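ICChI, a glycosylated chitinase (Ipomoea carnea, PDB 6IDN) hydrolyses chitin and also shows lysozyme activity, as a glycosylated TIM-barrel enzyme of glycoside hydrolase family 18. Local coordinates at residues D120-D125 with E139-L144; L154-A159 with E169-S174. All coordinates share one frame; numbering follows the deposited sequence.

Interactions 1 and 2 are successive strand-to-helix contacts of the TIM barrel, each within one beta-alpha-beta unit and both buried and apolar. Strands 121-126 and 153-156 are parallel neighbours in the barrel wall; probable hydrogen bonds join them, Phe124 N to Ala155 O at 2.7 Å and Ala155 N to Ile122 O at 2.9 Å. In interaction 1 a leucine of the long helix 134-148 meets large side chains, an isoleucine and a phenylalanine. In interaction 2 an isoleucine of the short helix 168-171 rests on small ones, an alanine and a proline, and the next residue carries a glycan, so core packing and glycosylated surface are adjacent there.

Interaction 1 (D120-D125 with E139-L144); sequences DGIDFD and EQLWIL
Leu141 of helix 134-148 reaches the outer side of strand 121-126 with one methyl group, CD1, which meets both Ile122 and Phe124. This is the strand-helix half of the beta-alpha-beta unit 121-126, 134-148, 153-156, the repeating element of a TIM barrel. The contact is apolar throughout. CD1 lies 4.0 Å from Ile122 CG1 and nearly as close to Ile122 CB, so it rests against the base of the isoleucine, whose side chain crosses the leucine at about a right angle. Leu141 and Phe124 come from opposite directions: CD1 stands near the ring plane at the phenylalanine's edge, 4.1 Å from both Phe124 CZ and Phe124 CE1. The methyl therefore abuts the rim of the ring and does not lie over a face. In Leu141, CG sits beside the backbone N (chi1 -73°) and CD1 continues the extended chain (chi2 166°), which carries this methyl across to the strand.

The packing extends beyond the pair: Phe124 makes an edge-to-face pair with Phe176, and Leu154 of the neighbouring strand touches Leu141.

Asp123 and Asp125 alternate with Ile122 and Phe124 and belong to the other side of the barrel wall. Asp123 OD2 is hydrogen-bonded to Tyr6 OH and Ser77 OG, partners on other barrel strands. The sequence Asp120-Gly-Ile-Asp-Phe-Asp-Ile-Glu127 matches the DxxDxDxE signature of family 18; Glu127 occupies the position of the proton donor in characterised family 18 chitinases, consistent with such a role.

Branched Ile122 suits a strand; Leu141, unbranched at CB, fits a helix while its forked end reaches the strand; flat Phe124 suits the layer between. Dispersion and the hydrophobic effect thus join helix to wall without using Asp123 and Asp125, which remain directed to the side where the active site is expected.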
# COMPACT_ATOMS: atom_id res chain seq x y z
N ASP A 120 2.87 -7.90 8.27
CA ASP A 120 2.40 -6.97 9.29
C ASP A 120 0.99 -6.44 9.05
O ASP A 120 0.39 -5.90 9.98
CB ASP A 120 3.37 -5.79 9.40
CG ASP A 120 4.68 -6.20 10.03
OD1 ASP A 120 4.68 -6.63 11.21
OD2 ASP A 120 5.71 -6.10 9.36
N GLY A 121 0.44 -6.59 7.85
CA GLY A 121 -0.88 -6.04 7.60
C GLY A 121 -1.19 -6.08 6.12
O GLY A 121 -0.46 -6.69 5.32
N ILE A 122 -2.27 -5.38 5.78
CA ILE A 122 -2.93 -5.48 4.48
C ILE A 122 -3.11 -4.07 3.94
O ILE A 122 -3.66 -3.20 4.64
CB ILE A 122 -4.28 -6.19 4.60
CG1 ILE A 122 -4.07 -7.60 5.20
CG2 ILE A 122 -4.99 -6.24 3.23
CD1 ILE A 122 -3.20 -8.51 4.34
N ASP A 123 -2.65 -3.85 2.72
CA ASP A 123 -2.81 -2.59 2.00
C ASP A 123 -3.94 -2.74 1.00
O ASP A 123 -3.98 -3.72 0.25
CB ASP A 123 -1.50 -2.22 1.29
CG ASP A 123 -1.63 -1.01 0.38
OD1 ASP A 123 -1.99 0.07 0.89
OD2 ASP A 123 -1.33 -1.14 -0.83
N PHE A 124 -4.87 -1.78 0.99
CA PHE A 124 -6.06 -1.83 0.12
C PHE A 124 -5.80 -0.93 -1.08
O PHE A 124 -6.06 0.27 -1.03
CB PHE A 124 -7.30 -1.34 0.86
CG PHE A 124 -7.87 -2.28 1.89
CD1 PHE A 124 -7.08 -2.84 2.90
CD2 PHE A 124 -9.24 -2.54 1.90
CE1 PHE A 124 -7.64 -3.67 3.85
CE2 PHE A 124 -9.82 -3.36 2.87
CZ PHE A 124 -9.03 -3.94 3.84
N ASP A 125 -5.29 -1.52 -2.17
CA ASP A 125 -5.04 -0.75 -3.40
C ASP A 125 -6.13 -1.05 -4.42
O ASP A 125 -5.89 -1.56 -5.51
CB ASP A 125 -3.64 -1.06 -3.95
CG ASP A 125 -3.22 -0.11 -5.06
OD1 ASP A 125 -3.89 0.93 -5.26
OD2 ASP A 125 -2.21 -0.38 -5.75
N GLU A 139 -13.02 -4.30 8.75
CA GLU A 139 -13.53 -4.60 10.09
C GLU A 139 -13.23 -6.05 10.48
O GLU A 139 -12.87 -6.33 11.62
CB GLU A 139 -15.04 -4.31 10.12
CG GLU A 139 -15.36 -2.78 10.18
CD GLU A 139 -16.83 -2.45 9.98
OE1 GLU A 139 -17.58 -3.32 9.48
OE2 GLU A 139 -17.26 -1.33 10.34
N GLN A 140 -13.37 -6.98 9.53
CA GLN A 140 -13.11 -8.37 9.88
C GLN A 140 -11.62 -8.64 10.10
O GLN A 140 -11.28 -9.46 10.96
CB GLN A 140 -13.67 -9.29 8.80
CG GLN A 140 -15.19 -9.21 8.66
CD GLN A 140 -15.97 -9.88 9.80
OE1 GLN A 140 -17.19 -9.77 9.85
NE2 GLN A 140 -15.28 -10.57 10.69
N LEU A 141 -10.75 -7.96 9.35
CA LEU A 141 -9.31 -8.06 9.64
C LEU A 141 -8.98 -7.47 11.01
O LEU A 141 -8.13 -8.01 11.74
CB LEU A 141 -8.52 -7.33 8.56
CG LEU A 141 -8.46 -8.06 7.22
CD1 LEU A 141 -7.95 -7.12 6.12
CD2 LEU A 141 -7.57 -9.28 7.30
N TRP A 142 -9.60 -6.35 11.36
CA TRP A 142 -9.37 -5.74 12.68
C TRP A 142 -9.74 -6.72 13.78
O TRP A 142 -9.00 -6.87 14.77
CB TRP A 142 -10.19 -4.45 12.77
CG TRP A 142 -10.06 -3.60 14.02
CD1 TRP A 142 -9.28 -2.48 14.17
CD2 TRP A 142 -10.82 -3.72 15.23
NE1 TRP A 142 -9.46 -1.95 15.43
CE2 TRP A 142 -10.40 -2.69 16.10
CE3 TRP A 142 -11.78 -4.63 15.69
CZ2 TRP A 142 -10.93 -2.53 17.37
CZ3 TRP A 142 -12.31 -4.46 16.95
CH2 TRP A 142 -11.88 -3.43 17.78
N ILE A 143 -10.88 -7.41 13.64
CA ILE A 143 -11.27 -8.40 14.62
C ILE A 143 -10.26 -9.54 14.68
O ILE A 143 -9.89 -10.00 15.77
CB ILE A 143 -12.68 -8.93 14.30
CG1 ILE A 143 -13.70 -7.82 14.53
CG2 ILE A 143 -13.01 -10.14 15.17
CD1 ILE A 143 -15.07 -8.14 13.93
N LEU A 144 -9.79 -10.02 13.53
CA LEU A 144 -8.83 -11.13 13.53
C LEU A 144 -7.55 -10.75 14.27
O LEU A 144 -6.97 -11.58 14.99
CB LEU A 144 -8.52 -11.57 12.10
CG LEU A 144 -9.60 -12.45 11.46
CD1 LEU A 144 -9.50 -12.42 9.94
CD2 LEU A 144 -9.49 -13.90 11.96

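Interaction 2 (L154-A159 with E169-S174); sequences LAAAPA and EAINTS. With NAG (2-acetamido-2-deoxy-beta-D-glucopyranose), chain C.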
# COMPACT_ATOMS: atom_id res chain seq x y z
N LEU A 154 -3.74 -1.81 8.87
CA LEU A 154 -4.59 -1.63 7.71
C LEU A 154 -4.16 -0.36 7.00
O LEU A 154 -4.04 0.69 7.62
CB LEU A 154 -6.06 -1.55 8.12
CG LEU A 154 -6.61 -2.78 8.84
CD1 LEU A 154 -8.03 -2.54 9.37
CD2 LEU A 154 -6.57 -3.97 7.91
N ALA A 155 -3.90 -0.47 5.70
CA ALA A 155 -3.48 0.67 4.90
C ALA A 155 -4.38 0.76 3.68
O ALA A 155 -4.88 -0.26 3.18
CB ALA A 155 -2.00 0.54 4.48
N ALA A 156 -4.60 1.99 3.20
CA ALA A 156 -5.41 2.22 2.00
C ALA A 156 -4.69 3.14 1.04
O ALA A 156 -3.99 4.06 1.46
CB ALA A 156 -6.77 2.86 2.35
N ALA A 157 -4.93 2.93 -0.26
CA ALA A 157 -4.26 3.68 -1.33
C ALA A 157 -5.27 4.31 -2.28
O ALA A 157 -5.33 3.96 -3.47
CB ALA A 157 -3.29 2.77 -2.09
N PRO A 158 -6.06 5.27 -1.80
CA PRO A 158 -7.00 5.94 -2.70
C PRO A 158 -6.28 6.88 -3.66
O PRO A 158 -5.17 7.33 -3.41
CB PRO A 158 -7.89 6.74 -1.74
CG PRO A 158 -6.93 7.12 -0.61
CD PRO A 158 -6.02 5.89 -0.46
N ALA A 159 -6.97 7.22 -4.75
CA ALA A 159 -6.50 8.29 -5.61
C ALA A 159 -6.89 9.63 -5.01
O ALA A 159 -7.69 9.72 -4.08
CB ALA A 159 -7.06 8.12 -7.02
N GLU A 169 -15.75 4.11 1.62
CA GLU A 169 -16.42 3.41 2.71
C GLU A 169 -15.41 2.75 3.64
O GLU A 169 -15.57 2.77 4.86
CB GLU A 169 -17.38 2.35 2.17
CG GLU A 169 -18.64 2.91 1.51
CD GLU A 169 -19.56 1.81 1.02
OE1 GLU A 169 -19.12 0.64 0.98
OE2 GLU A 169 -20.73 2.09 0.67
N ALA A 170 -14.38 2.13 3.07
CA ALA A 170 -13.36 1.51 3.91
C ALA A 170 -12.68 2.56 4.77
O ALA A 170 -12.53 2.39 5.99
CB ALA A 170 -12.36 0.76 3.03
N ILE A 171 -12.29 3.68 4.16
CA ILE A 171 -11.60 4.72 4.92
C ILE A 171 -12.51 5.30 5.99
O ILE A 171 -12.04 5.64 7.08
CB ILE A 171 -11.05 5.80 3.96
CG1 ILE A 171 -9.85 5.21 3.21
CG2 ILE A 171 -10.61 7.05 4.72
CD1 ILE A 171 -9.43 6.02 1.97
N ASN A 172 -13.82 5.38 5.73
CA ASN A 172 -14.76 5.95 6.69
C ASN A 172 -15.01 5.06 7.89
O ASN A 172 -15.73 5.48 8.81
CB ASN A 172 -16.08 6.23 5.97
CG ASN A 172 -16.86 7.40 6.54
OD1 ASN A 172 -16.47 8.05 7.52
ND2 ASN A 172 -17.98 7.70 5.90
N THR A 173 -14.45 3.84 7.91
CA THR A 173 -14.54 3.01 9.11
C THR A 173 -13.73 3.59 10.26
O THR A 173 -13.95 3.18 11.41
CB THR A 173 -14.02 1.58 8.88
OG1 THR A 173 -12.61 1.60 8.56
CG2 THR A 173 -14.82 0.83 7.80
N SER A 174 -12.80 4.50 9.96
CA SER A 174 -11.86 5.08 10.92
C SER A 174 -10.85 4.07 11.44
O SER A 174 -10.16 4.36 12.43
CB SER A 174 -12.58 5.73 12.10
OG SER A 174 -13.63 6.59 11.67
C1 NAG C . -18.83 8.77 6.31
C2 NAG C . -19.24 9.64 5.12
C3 NAG C . -20.25 10.70 5.57
C4 NAG C . -21.41 10.05 6.32
C5 NAG C . -20.87 9.19 7.46
C6 NAG C . -21.94 8.42 8.19
C7 NAG C . -17.65 9.94 3.27
C8 NAG C . -16.42 10.66 2.80
N2 NAG C . -18.08 10.25 4.50
O3 NAG C . -20.77 11.40 4.43
O4 NAG C . -22.27 11.05 6.85
O5 NAG C . -19.97 8.21 6.91
O6 NAG C . -21.38 7.61 9.23
O7 NAG C . -18.24 9.13 2.56
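Ile171 packs its longer branch against Ala156 and Pro158, joining helix 168-171 to strand 153-156 and the loop that follows it. This is the strand-helix part of the beta-alpha-beta unit 153-156, 168-171, 178-182, a repeating element of the TIM barrel. CG1 lies 4.0 Å from Ala156 CB, and the terminal CD1 runs on to the proline, where Pro158 CG is 3.8 Å away and Pro158 CB 4.1 Å. The isoleucine side chain crosses that of the proline at about a right angle, its tip meeting the CB-CG part of the pyrrolidine ring. CG1 stands beside the backbone N (chi1 -73°) and CD1 is extended from it (chi2 165°), so one branch is long enough to span both partners. The small side chain of Ala156 permits a close approach, with the CA atoms of Ala156 and Ile171 7.3 Å apart, and the rigid ring of Pro158, just after the strand, offers CD1 an apolar surface.

Polar interactions order the chain leaving the helix. Ala170 O accepts two bonds from Thr173, one from its backbone N at 3.1 Å and one from OG1 at 2.7 Å; seen from the oxygen, the hydroxyl lies almost straight ahead of the carbonyl (C=O...OG1 angle 167°). Thr173 OG1 is also bonded to Leu175 N. A type I turn from Ile171 to Ser174 closes with Ser174 N to Ile171 O at 3.2 Å.

The covalent interaction belongs to the same turn. Asn172, in the sequon Asn-Thr-Ser, is N-glycosylated: its ND2 is joined to C1 of the N-acetylglucosamine at 1.4 Å. Arg168 NH2 is also hydrogen-bonded to the sugar.

The chemistry thus changes sharply over adjacent residues. Ile171 points into the barrel's packed layer, Asn172 bears the hydrophilic glycan, and the Ala170 carbonyl oxygen, holding Thr173 twice, helps to fix the turn between core and surface.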